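Local atomic coordinates of uncharacterized protein (Bacteroides ovatus, PDB entry 3P02), a protein that is of unknown function but carries an N-terminal DUF4973 domain related to the E-set families and a C-terminal BT_3044-like domain. Residues A[40-45]-A[104-109]. Numbering follows the deposited sequence.
Sequences NLPVLV and HALLPI
L41 and L107 face each other as a hydrogen-bonded pair of two antiparallel strands, 40-45 and 104-109, and each gives its N-H to the other's carbonyl. Both bonds are nearly straight, L107 N lying 2.9 Å from L41 O with an angle of 173° at the hydrogen. V43 and A105 form the next such pair, with V43 N 2.8 Å from A105 O, a donor standing above the carbonyl plane. The prolines fit this ladder because P42 and P108, which lack an N-H, both occupy non-hydrogen-bonded pairs, where none is needed across these two strands.

L41, V43 and L107 are buried on one face, which A105 shares; apolar side chains suit this inward side, and beta-branched valine suits an extended strand. With CG of L41 anti to the backbone N (chi1 177°), its CD2 branch touches I109 CD1, which also lies 3.8 Å from L41 CB; the two side chains cross obliquely. A105 offers only CB, which meets V43 CB at 3.9 Å and, more distantly, V43 CG1.

N40 belongs to the other, more open face, where a partly exposed polar residue is readily accommodated. Its CG lies beside the backbone N (chi1 -63°), and N40 ND2 lies 3.6 Å from P108 CB. L106 reaches back over the neighbouring strand, its CD2 methyl lying 3.7 Å from P42 CA and also touching N40 CB.

These are the two central strands of a four-stranded antiparallel sheet in the DUF4973 region, flanked by strands 13-15 and 90-91. F15 of the first flanking strand touches L41 and V43, whereas I98 and F59, from strands 95-98 and 55-61 of a second sheet, pack against V43, building a hydrophobic core between the sheets consistent with an E-set-like beta sandwich.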
loop_
_atom_site.group_PDB
_atom_site.type_symbol
_atom_site.label_atom_id
_atom_site.label_comp_id
_atom_site.label_asym_id
_atom_site.label_seq_id
_atom_site.Cartn_x
_atom_site.Cartn_y
_atom_site.Cartn_z
ATOM N N ASN A 40 14.228 -9.105 0.601
ATOM C CA ASN A 40 14.918 -10.386 0.384
ATOM C C ASN A 40 13.906 -11.486 0.263
ATOM O O ASN A 40 13.261 -11.840 1.242
ATOM C CB ASN A 40 15.902 -10.669 1.531
ATOM C CG ASN A 40 16.962 -9.626 1.552
ATOM O OD1 ASN A 40 16.942 -8.684 2.369
ATOM N ND2 ASN A 40 17.779 -9.659 0.538
ATOM N N LEU A 41 13.700 -11.970 -0.967
ATOM C CA LEU A 41 12.723 -13.003 -1.253
ATOM C C LEU A 41 13.370 -14.394 -1.022
ATOM O O LEU A 41 14.292 -14.739 -1.758
ATOM C CB LEU A 41 12.252 -12.820 -2.711
ATOM C CG LEU A 41 11.269 -13.845 -3.270
ATOM C CD1 LEU A 41 10.042 -14.013 -2.383
ATOM C CD2 LEU A 41 10.816 -13.435 -4.661
ATOM N N PRO A 42 12.889 -15.193 -0.027
ATOM C CA PRO A 42 13.523 -16.495 0.252
ATOM C C PRO A 42 13.304 -17.503 -0.861
ATOM O O PRO A 42 12.183 -17.638 -1.373
ATOM C CB PRO A 42 12.855 -16.970 1.558
ATOM C CG PRO A 42 12.297 -15.720 2.190
ATOM C CD PRO A 42 11.859 -14.877 0.981
ATOM N N VAL A 43 14.379 -18.240 -1.183
ATOM C CA VAL A 43 14.410 -19.299 -2.186
ATOM C C VAL A 43 14.692 -20.590 -1.418
ATOM O O VAL A 43 15.582 -20.580 -0.565
ATOM C CB VAL A 43 15.518 -18.975 -3.250
ATOM C CG1 VAL A 43 15.703 -20.121 -4.256
ATOM C CG2 VAL A 43 15.204 -17.669 -3.985
ATOM N N LEU A 44 13.959 -21.675 -1.700
ATOM C CA LEU A 44 14.182 -22.987 -1.054
ATOM C C LEU A 44 14.570 -24.026 -2.058
ATOM O O LEU A 44 13.951 -24.082 -3.115
ATOM C CB LEU A 44 12.883 -23.504 -0.379
ATOM C CG LEU A 44 12.184 -22.722 0.717
ATOM C CD1 LEU A 44 10.841 -23.352 1.018
ATOM C CD2 LEU A 44 12.988 -22.709 2.006
ATOM N N VAL A 45 15.519 -24.912 -1.709
ATOM C CA VAL A 45 15.869 -26.088 -2.509
ATOM C C VAL A 45 15.304 -27.245 -1.691
ATOM O O VAL A 45 15.790 -27.495 -0.581
ATOM C CB VAL A 45 17.388 -26.246 -2.811
ATOM C CG1 VAL A 45 17.617 -27.407 -3.768
ATOM C CG2 VAL A 45 17.994 -24.964 -3.376
ATOM N N HIS A 104 19.080 -23.188 0.847
ATOM C CA HIS A 104 18.406 -21.907 0.895
ATOM C C HIS A 104 19.178 -20.897 0.060
ATOM O O HIS A 104 20.373 -21.070 -0.192
ATOM C CB HIS A 104 18.316 -21.436 2.372
ATOM C CG HIS A 104 19.670 -21.278 3.002
ATOM N ND1 HIS A 104 20.326 -20.058 2.999
ATOM C CD2 HIS A 104 20.481 -22.210 3.561
ATOM C CE1 HIS A 104 21.497 -20.281 3.586
ATOM N NE2 HIS A 104 21.643 -21.558 3.929
ATOM N N ALA A 105 18.498 -19.822 -0.333
ATOM C CA ALA A 105 19.084 -18.675 -1.019
ATOM C C ALA A 105 18.148 -17.493 -0.882
ATOM O O ALA A 105 17.032 -17.644 -0.380
ATOM C CB ALA A 105 19.333 -18.993 -2.489
ATOM N N LEU A 106 18.623 -16.307 -1.269
ATOM C CA LEU A 106 17.815 -15.095 -1.216
ATOM C C LEU A 106 17.891 -14.345 -2.519
ATOM O O LEU A 106 18.973 -14.206 -3.086
ATOM C CB LEU A 106 18.315 -14.188 -0.087
ATOM C CG LEU A 106 17.942 -14.630 1.334
ATOM C CD1 LEU A 106 18.659 -13.776 2.318
ATOM C CD2 LEU A 106 16.420 -14.539 1.579
ATOM N N LEU A 107 16.748 -13.875 -2.987
ATOM C CA LEU A 107 16.693 -13.035 -4.158
ATOM C C LEU A 107 16.506 -11.611 -3.669
ATOM O O LEU A 107 15.422 -11.292 -3.179
ATOM C CB LEU A 107 15.586 -13.437 -5.142
ATOM C CG LEU A 107 15.446 -12.515 -6.387
ATOM C CD1 LEU A 107 16.710 -12.526 -7.238
ATOM C CD2 LEU A 107 14.258 -12.926 -7.222
ATOM N N PRO A 108 17.543 -10.768 -3.731
ATOM C CA PRO A 108 17.350 -9.378 -3.273
ATOM C C PRO A 108 16.723 -8.537 -4.379
ATOM O O PRO A 108 17.259 -8.450 -5.495
ATOM C CB PRO A 108 18.753 -8.907 -2.889
ATOM C CG PRO A 108 19.731 -9.883 -3.614
ATOM C CD PRO A 108 18.922 -11.011 -4.223
ATOM N N ILE A 109 15.562 -7.935 -4.068
ATOM C CA ILE A 109 14.867 -7.062 -5.007
ATOM C C ILE A 109 14.964 -5.639 -4.491
ATOM O O ILE A 109 14.391 -5.339 -3.440
ATOM C CB ILE A 109 13.395 -7.473 -5.249
ATOM C CG1 ILE A 109 13.310 -8.956 -5.704
ATOM C CG2 ILE A 109 12.748 -6.532 -6.289
ATOM C CD1 ILE A 109 12.342 -9.752 -5.019
#